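PDB 2X26: periplasmic aliphatic sulphonates-binding protein from Escherichia coli, which probably captures aliphatic sulfonates in the periplasm as the binding-protein component of an ABC-type alkanesulfonate transport system. Local coordinates for residues A[252-265]-A[276-288]. Residues are numbered along the deposited sequence; the frame is centred on the assembly and turned at random.
Sequences PVNAEVAALQQQTA and KKVDIRQRIWQPT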
ATOM      1  N   PRO A 252       2.961  12.615  -7.001  1.00  8.15           N
ATOM      2  CA  PRO A 252       4.288  12.156  -7.392  1.00  8.49           C
ATOM      3  C   PRO A 252       5.133  11.993  -6.150  1.00  9.09           C
ATOM      4  O   PRO A 252       4.921  12.705  -5.154  1.00  8.47           O
ATOM      5  CB  PRO A 252       4.835  13.324  -8.237  1.00  9.26           C
ATOM      6  CG  PRO A 252       3.651  14.156  -8.593  1.00  9.88           C
ATOM      7  CD  PRO A 252       2.635  13.963  -7.514  1.00  9.15           C
ATOM      8  N   VAL A 253       6.048  11.033  -6.188  1.00  9.04           N
ATOM      9  CA  VAL A 253       6.941  10.753  -5.096  1.00  9.55           C
ATOM     10  C   VAL A 253       8.009  11.835  -5.009  1.00 10.92           C
ATOM     11  O   VAL A 253       8.824  11.988  -5.918  1.00  9.95           O
ATOM     12  CB  VAL A 253       7.600   9.373  -5.295  1.00 10.98           C
ATOM     13  CG1 VAL A 253       8.360   8.953  -4.027  1.00 11.99           C
ATOM     14  CG2 VAL A 253       6.503   8.314  -5.582  1.00 12.29           C
ATOM     15  N   ASN A 254       8.008  12.587  -3.916  1.00 10.66           N
ATOM     16  CA  ASN A 254       8.976  13.682  -3.743  1.00 12.60           C
ATOM     17  C   ASN A 254      10.292  13.227  -3.087  1.00 12.28           C
ATOM     18  O   ASN A 254      10.433  12.054  -2.717  1.00 11.36           O
ATOM     19  CB  ASN A 254       8.318  14.871  -3.024  1.00 12.80           C
ATOM     20  CG  ASN A 254       8.049  14.628  -1.540  1.00 15.10           C
ATOM     21  OD1 ASN A 254       8.651  13.759  -0.907  1.00 13.72           O
ATOM     22  ND2 ASN A 254       7.166  15.458  -0.960  1.00 16.55           N
ATOM     23  N   ALA A 255      11.251  14.142  -2.967  1.00 11.50           N
ATOM     24  CA  ALA A 255      12.575  13.840  -2.394  1.00 12.21           C
ATOM     25  C   ALA A 255      12.519  13.340  -0.954  1.00 12.20           C
ATOM     26  O   ALA A 255      13.302  12.458  -0.566  1.00 12.39           O
ATOM     27  CB  ALA A 255      13.443  15.113  -2.438  1.00 11.96           C
ATOM     28  N   GLU A 256      11.615  13.933  -0.172  1.00 11.43           N
ATOM     29  CA  GLU A 256      11.421  13.568   1.233  0.50 11.85           C
ATOM     30  C   GLU A 256      10.926  12.117   1.368  1.00 11.73           C
ATOM     31  O   GLU A 256      11.446  11.317   2.177  1.00 10.68           O
ATOM     32  CB  GLU A 256      10.442  14.539   1.916  0.50 12.37           C
ATOM     33  CG  GLU A 256      10.246  14.267   3.384  0.50 15.04           C
ATOM     34  CD  GLU A 256       9.301  15.245   4.086  0.50 19.55           C
ATOM     35  OE1 GLU A 256       9.236  16.433   3.690  0.50 20.99           O
ATOM     36  OE2 GLU A 256       8.639  14.808   5.053  0.50 21.57           O
ATOM     37  N   VAL A 257       9.936  11.772   0.574  1.00 10.65           N
ATOM     38  CA  VAL A 257       9.369  10.410   0.658  1.00  9.99           C
ATOM     39  C   VAL A 257      10.446   9.421   0.192  1.00  9.71           C
ATOM     40  O   VAL A 257      10.652   8.346   0.779  1.00  7.77           O
ATOM     41  CB  VAL A 257       8.082  10.301  -0.169  1.00  8.79           C
ATOM     42  CG1 VAL A 257       7.637   8.859  -0.242  1.00  8.81           C
ATOM     43  CG2 VAL A 257       6.954  11.170   0.479  1.00  8.34           C
ATOM     44  N   ALA A 258      11.165   9.797  -0.871  1.00  9.67           N
ATOM     45  CA  ALA A 258      12.215   8.919  -1.372  1.00 10.43           C
ATOM     46  C   ALA A 258      13.221   8.599  -0.290  1.00 10.59           C
ATOM     47  O   ALA A 258      13.658   7.459  -0.195  1.00 10.41           O
ATOM     48  CB  ALA A 258      12.953   9.574  -2.544  1.00 10.18           C
ATOM     49  N   ALA A 259      13.646   9.633   0.453  1.00 10.55           N
ATOM     50  CA  ALA A 259      14.604   9.473   1.527  1.00 10.05           C
ATOM     51  C   ALA A 259      14.058   8.575   2.616  1.00 10.11           C
ATOM     52  O   ALA A 259      14.820   7.774   3.193  1.00  8.86           O
ATOM     53  CB  ALA A 259      15.015  10.845   2.110  1.00 11.02           C
ATOM     54  N   LEU A 260      12.763   8.712   2.944  1.00  9.76           N
ATOM     55  CA  LEU A 260      12.177   7.801   3.984  1.00  9.18           C
ATOM     56  C   LEU A 260      12.162   6.375   3.483  1.00  9.54           C
ATOM     57  O   LEU A 260      12.442   5.437   4.241  1.00  8.92           O
ATOM     58  CB  LEU A 260      10.758   8.190   4.429  1.00 10.27           C
ATOM     59  CG  LEU A 260      10.677   9.564   5.075  1.00 10.38           C
ATOM     60  CD1 LEU A 260       9.232  10.082   5.034  1.00 12.06           C
ATOM     61  CD2 LEU A 260      11.219   9.475   6.521  1.00 13.41           C
ATOM     62  N   GLN A 261      11.822   6.204   2.202  1.00  8.50           N
ATOM     63  CA  GLN A 261      11.769   4.825   1.638  1.00  9.57           C
ATOM     64  C   GLN A 261      13.195   4.273   1.601  1.00 10.27           C
ATOM     65  O   GLN A 261      13.405   3.069   1.844  1.00  8.69           O
ATOM     66  CB  GLN A 261      11.096   4.805   0.258  1.00  7.63           C
ATOM     67  CG  GLN A 261      10.951   3.440  -0.404  1.00  9.34           C
ATOM     68  CD  GLN A 261       9.950   2.542   0.247  1.00 11.10           C
ATOM     69  OE1 GLN A 261       9.452   2.792   1.347  1.00  8.97           O
ATOM     70  NE2 GLN A 261       9.585   1.512  -0.473  1.00  8.43           N
ATOM     71  N   GLN A 262      14.180   5.146   1.336  1.00  9.72           N
ATOM     72  CA  GLN A 262      15.585   4.662   1.299  1.00  9.84           C
ATOM     73  C   GLN A 262      16.002   4.171   2.675  1.00 10.21           C
ATOM     74  O   GLN A 262      16.652   3.102   2.783  1.00  9.17           O
ATOM     75  CB  GLN A 262      16.559   5.739   0.798  1.00  7.87           C
ATOM     76  CG  GLN A 262      18.015   5.213   0.577  1.00  9.36           C
ATOM     77  CD  GLN A 262      18.067   4.119  -0.462  1.00  9.11           C
ATOM     78  OE1 GLN A 262      17.800   4.372  -1.642  1.00 12.79           O
ATOM     79  NE2 GLN A 262      18.410   2.887  -0.045  1.00  9.61           N
ATOM     80  N   GLN A 263      15.614   4.921   3.720  1.00  9.42           N
ATOM     81  CA  GLN A 263      15.914   4.540   5.104  0.50 10.02           C
ATOM     82  C   GLN A 263      15.385   3.119   5.387  1.00  9.62           C
ATOM     83  O   GLN A 263      16.080   2.267   5.972  1.00  9.58           O
ATOM     84  CB  GLN A 263      15.295   5.550   6.107  0.50  9.97           C
ATOM     85  CG  GLN A 263      16.114   6.825   6.437  0.50 11.81           C
ATOM     86  CD  GLN A 263      15.239   7.957   7.020  0.50 13.29           C
ATOM     87  OE1 GLN A 263      14.337   7.722   7.827  0.50 13.53           O
ATOM     88  NE2 GLN A 263      15.503   9.182   6.590  0.50 12.84           N
ATOM     89  N   THR A 264      14.136   2.861   4.995  1.00  9.45           N
ATOM     90  CA  THR A 264      13.544   1.542   5.247  1.00  8.89           C
ATOM     91  C   THR A 264      14.272   0.440   4.452  1.00  9.53           C
ATOM     92  O   THR A 264      14.509  -0.685   4.948  1.00  8.48           O
ATOM     93  CB  THR A 264      12.041   1.534   4.903  1.00  8.37           C
ATOM     94  OG1 THR A 264      11.398   2.570   5.681  1.00  8.80           O
ATOM     95  CG2 THR A 264      11.415   0.157   5.248  1.00  9.63           C
ATOM     96  N   ALA A 265      14.615   0.748   3.204  1.00  9.11           N
ATOM     97  CA  ALA A 265      15.380  -0.227   2.407  1.00  9.36           C
ATOM     98  C   ALA A 265      16.705  -0.527   3.088  1.00 10.75           C
ATOM     99  O   ALA A 265      17.092  -1.698   3.205  1.00  9.88           O
ATOM    100  CB  ALA A 265      15.599   0.245   0.992  1.00  9.02           C
ATOM    101  N   LYS A 276      20.229  -7.184  -0.970  1.00 15.84           N
ATOM    102  CA  LYS A 276      20.937  -6.070  -1.622  1.00 17.75           C
ATOM    103  C   LYS A 276      20.474  -4.729  -1.099  1.00 17.03           C
ATOM    104  O   LYS A 276      19.323  -4.562  -0.711  1.00 16.77           O
ATOM    105  CB  LYS A 276      20.742  -6.090  -3.161  1.00 18.57           C
ATOM    106  CG  LYS A 276      21.595  -7.138  -3.899  1.00 22.10           C
ATOM    107  CD  LYS A 276      21.727  -6.867  -5.429  1.00 25.78           C
ATOM    108  CE  LYS A 276      22.131  -8.148  -6.183  1.00 27.88           C
ATOM    109  NZ  LYS A 276      23.537  -8.571  -5.945  1.00 31.07           N
ATOM    110  N   LYS A 277      21.385  -3.764  -1.091  1.00 18.22           N
ATOM    111  CA  LYS A 277      21.005  -2.374  -0.892  1.00 19.98           C
ATOM    112  C   LYS A 277      20.314  -1.967  -2.191  1.00 20.13           C
ATOM    113  O   LYS A 277      20.639  -2.490  -3.258  1.00 21.66           O
ATOM    114  CB  LYS A 277      22.249  -1.522  -0.577  1.00 20.51           C
ATOM    115  CG  LYS A 277      21.995  -0.396   0.420  1.00 25.22           C
ATOM    116  CD  LYS A 277      23.231   0.456   0.616  1.00 28.64           C
ATOM    117  CE  LYS A 277      22.935   1.710   1.466  1.00 32.67           C
ATOM    118  NZ  LYS A 277      21.985   2.709   0.838  1.00 34.17           N
ATOM    119  N   VAL A 278      19.299  -1.133  -2.123  1.00 19.21           N
ATOM    120  CA  VAL A 278      18.624  -0.707  -3.354  1.00 19.52           C
ATOM    121  C   VAL A 278      18.867   0.805  -3.517  1.00 18.33           C
ATOM    122  O   VAL A 278      19.040   1.506  -2.533  1.00 19.49           O
ATOM    123  CB  VAL A 278      17.090  -1.014  -3.313  1.00 20.32           C
ATOM    124  CG1 VAL A 278      16.367  -0.634  -4.650  1.00 21.98           C
ATOM    125  CG2 VAL A 278      16.857  -2.467  -3.003  1.00 22.01           C
ATOM    126  N   ASP A 279      18.873   1.298  -4.743  1.00 16.80           N
ATOM    127  CA  ASP A 279      18.910   2.734  -4.965  1.00 15.13           C
ATOM    128  C   ASP A 279      17.458   3.190  -5.185  1.00 12.53           C
ATOM    129  O   ASP A 279      16.991   3.218  -6.328  1.00 11.48           O
ATOM    130  CB  ASP A 279      19.746   3.038  -6.220  1.00 15.94           C
ATOM    131  CG  ASP A 279      19.912   4.539  -6.472  1.00 18.29           C
ATOM    132  OD1 ASP A 279      19.324   5.354  -5.719  1.00 18.26           O
ATOM    133  OD2 ASP A 279      20.647   4.907  -7.419  1.00 22.14           O
ATOM    134  N   ILE A 280      16.730   3.533  -4.119  1.00 10.94           N
ATOM    135  CA  ILE A 280      15.301   3.816  -4.284  1.00 10.34           C
ATOM    136  C   ILE A 280      15.042   4.952  -5.283  1.00 11.10           C
ATOM    137  O   ILE A 280      14.086   4.879  -6.068  1.00 10.82           O
ATOM    138  CB  ILE A 280      14.600   4.172  -2.920  1.00  9.50           C
ATOM    139  CG1 ILE A 280      14.636   2.949  -1.992  1.00  7.59           C
ATOM    140  CG2 ILE A 280      13.131   4.780  -3.128  1.00 10.75           C
ATOM    141  CD1 ILE A 280      13.872   1.775  -2.574  1.00 11.11           C
ATOM    142  N   ARG A 281      15.895   5.984  -5.259  1.00  9.16           N
ATOM    143  CA  ARG A 281      15.667   7.111  -6.138  1.00 10.69           C
ATOM    144  C   ARG A 281      15.701   6.749  -7.624  1.00 11.21           C
ATOM    145  O   ARG A 281      15.009   7.383  -8.396  1.00 12.69           O
ATOM    146  CB  ARG A 281      16.641   8.248  -5.849  1.00 10.91           C
ATOM    147  CG  ARG A 281      16.305   8.934  -4.508  1.00 12.22           C
ATOM    148  CD  ARG A 281      17.513   9.688  -4.039  1.00 15.37           C
ATOM    149  NE  ARG A 281      17.348  10.304  -2.733  1.00 14.79           N
ATOM    150  CZ  ARG A 281      17.729   9.756  -1.577  1.00 13.73           C
ATOM    151  NH1 ARG A 281      18.261   8.538  -1.543  1.00 12.54           N
ATOM    152  NH2 ARG A 281      17.577  10.440  -0.453  1.00 13.72           N
ATOM    153  N   GLN A 282      16.463   5.723  -8.004  1.00 11.47           N
ATOM    154  CA  GLN A 282      16.529   5.263  -9.407  1.00 11.91           C
ATOM    155  C   GLN A 282      15.167   4.695  -9.875  1.00 12.32           C
ATOM    156  O   GLN A 282      14.869   4.676 -11.087  1.00 12.04           O
ATOM    157  CB  GLN A 282      17.663   4.203  -9.548  1.00 13.05           C
ATOM    158  CG  GLN A 282      18.077   3.784 -10.996  1.00 16.76           C
ATOM    159  CD  GLN A 282      17.185   2.736 -11.683  1.00 23.07           C
ATOM    160  OE1 GLN A 282      16.595   1.830 -11.045  1.00 24.66           O
ATOM    161  NE2 GLN A 282      17.094   2.853 -13.009  1.00 25.40           N
ATOM    162  N   ARG A 283      14.346   4.260  -8.906  1.00 10.55           N
ATOM    163  CA  ARG A 283      13.049   3.645  -9.167  1.00 10.44           C
ATOM    164  C   ARG A 283      11.886   4.634  -9.065  1.00  9.69           C
ATOM    165  O   ARG A 283      10.742   4.214  -9.159  1.00  9.50           O
ATOM    166  CB  ARG A 283      12.786   2.467  -8.208  1.00 10.75           C
ATOM    167  CG  ARG A 283      13.809   1.331  -8.279  1.00 11.61           C
ATOM    168  CD  ARG A 283      13.826   0.640  -9.642  1.00 15.05           C
ATOM    169  NE  ARG A 283      14.268  -0.758  -9.516  1.00 15.77           N
ATOM    170  CZ  ARG A 283      15.532  -1.149  -9.358  1.00 21.32           C
ATOM    171  NH1 ARG A 283      16.511  -0.254  -9.266  1.00 22.52           N
ATOM    172  NH2 ARG A 283      15.824  -2.450  -9.262  1.00 21.42           N
ATOM    173  N   ILE A 284      12.169   5.925  -8.852  1.00  9.37           N
ATOM    174  CA  ILE A 284      11.120   6.935  -8.777  1.00 10.15           C
ATOM    175  C   ILE A 284      10.787   7.444 -10.189  1.00 10.93           C
ATOM    176  O   ILE A 284      11.688   7.840 -10.932  1.00  9.13           O
ATOM    177  CB  ILE A 284      11.479   8.035  -7.740  1.00 10.07           C
ATOM    178  CG1 ILE A 284      11.323   7.431  -6.339  1.00 12.85           C
ATOM    179  CG2 ILE A 284      10.543   9.228  -7.850  1.00 11.82           C
ATOM    180  CD1 ILE A 284      11.866   8.256  -5.248  1.00 18.81           C
ATOM    181  N   TRP A 285       9.515   7.339 -10.587  1.00 10.53           N
ATOM    182  CA  TRP A 285       9.073   7.863 -11.872  1.00 11.48           C
ATOM    183  C   TRP A 285       8.811   9.351 -11.745  1.00 13.50           C
ATOM    184  O   TRP A 285       8.033   9.788 -10.863  1.00 12.96           O
ATOM    185  CB  TRP A 285       7.842   7.121 -12.378  1.00 11.43           C
ATOM    186  CG  TRP A 285       7.276   7.614 -13.711  1.00 10.37           C
ATOM    187  CD1 TRP A 285       7.886   7.569 -14.917  1.00  8.96           C
ATOM    188  CD2 TRP A 285       5.983   8.221 -13.928  1.00 10.68           C
ATOM    189  NE1 TRP A 285       7.064   8.122 -15.896  1.00 11.00           N
ATOM    190  CE2 TRP A 285       5.883   8.511 -15.310  1.00  9.53           C
ATOM    191  CE3 TRP A 285       4.898   8.535 -13.081  1.00  8.99           C
ATOM    192  CZ2 TRP A 285       4.733   9.100 -15.884  1.00  9.03           C
ATOM    193  CZ3 TRP A 285       3.742   9.124 -13.632  1.00 11.67           C
ATOM    194  CH2 TRP A 285       3.671   9.410 -15.035  1.00  8.19           C
ATOM    195  N   GLN A 286       9.541  10.124 -12.559  1.00 14.77           N
ATOM    196  CA  GLN A 286       9.248  11.545 -12.740  0.50 16.29           C
ATOM    197  C   GLN A 286       8.089  11.659 -13.736  1.00 17.77           C
ATOM    198  O   GLN A 286       8.198  11.207 -14.890  1.00 16.83           O
ATOM    199  CB  GLN A 286      10.493  12.276 -13.247  0.50 15.59           C
ATOM    200  CG  GLN A 286      11.657  12.208 -12.268  0.50 14.44           C
ATOM    201  CD  GLN A 286      11.422  13.059 -11.029  0.50 11.95           C
ATOM    202  OE1 GLN A 286      11.376  14.285 -11.124  0.50 14.00           O
ATOM    203  NE2 GLN A 286      11.289  12.419  -9.856  0.50  7.20           N
ATOM    204  N   PRO A 287       6.963  12.241 -13.292  1.00 21.64           N
ATOM    205  CA  PRO A 287       5.800  12.233 -14.153  1.00 22.94           C
ATOM    206  C   PRO A 287       6.078  12.983 -15.467  1.00 26.85           C
ATOM    207  O   PRO A 287       6.750  14.033 -15.463  1.00 26.38           O
ATOM    208  CB  PRO A 287       4.728  12.926 -13.310  1.00 24.47           C
ATOM    209  CG  PRO A 287       5.155  12.678 -11.911  1.00 24.16           C
ATOM    210  CD  PRO A 287       6.631  12.661 -11.901  1.00 21.85           C
ATOM    211  N   THR A 288       5.600  12.400 -16.560  1.00 28.13           N
ATOM    212  CA  THR A 288       5.732  12.963 -17.894  1.00 30.20           C
ATOM    213  C   THR A 288       4.395  12.826 -18.549  1.00 31.55           C
ATOM    214  O   THR A 288       3.508  12.092 -18.078  1.00 28.91           O
ATOM    215  CB  THR A 288       6.716  12.158 -18.734  1.00 30.71           C
ATOM    216  OG1 THR A 288       6.305  10.769 -18.749  1.00 32.90           O
ATOM    217  CG2 THR A 288       8.119  12.280 -18.172  1.00 31.46           C
TER
HETATM  218  O   HOH W   1       6.333   9.605  -8.794  1.00 14.69           O
HETATM  219  O   HOH W   2      16.031  13.059  -0.857  1.00 27.65           O
HETATM  220  O   HOH W   3      18.229   6.562  -3.202  1.00 15.14           O
HETATM  221  O   HOH W   4      17.627  -2.770   0.341  1.00 12.21           O
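Gln262 reads the backbone of the returning chain with both ends of its amide. OE1 of Gln262 accepts from Ile280 N at 2.8 Å, and NE2 of Gln262 donates to Val278 O at 2.9 Å. The protein has the two-domain fold of periplasmic binding proteins. Here the chain doubles back along helix 255-270 in an extended course broken by a short 3-10 turn, residues 280-283. The Gln262 chain leaves the helix with CG anti to the backbone N (chi1 -173°) and then bends at chi2, which carries the amide to the start of that turn. The Ile280 N-H points well at OE1, with an N-H...O angle of 159°. Asp266, one helical turn on, also accepts from Gln262 NE2 and forms a salt bridge with Lys277.

Beside the Gln262 amide, Ile280 packs on the helix. Its CG2 lies 3.7 Å from Gln261 CG, and its CG1 faces Ala265 CB. NE2 of Gln261 instead hydrogen-bonds with Asp61 O and Tyr76 OH. Toward the helix start, Ile284 packs against Val253 CG1 through CD1, and Pro252 and Pro287 cross at about a right angle. The backbone bonds of Tyr76 to Arg283 and Trp285 tie 276-288 to strand 74-80, and the Val253 and Ile280 side chains touch Tyr76.

The Arg281 chain is extended from CG to NE and reaches across the helix, with its CG 3.9 Å from Ala258 CB. One face of its guanidinium lies over Ala259 N, with NH2 3.6 Å from Ala259 CB. Two waters sit at its edge, in plane. One links NH2 to Ala255 O. The other water at the guanidinium edge accepts from Arg281 NH1 at 2.6 Å and donates to Gln262 OE1 and Asp279 OD1.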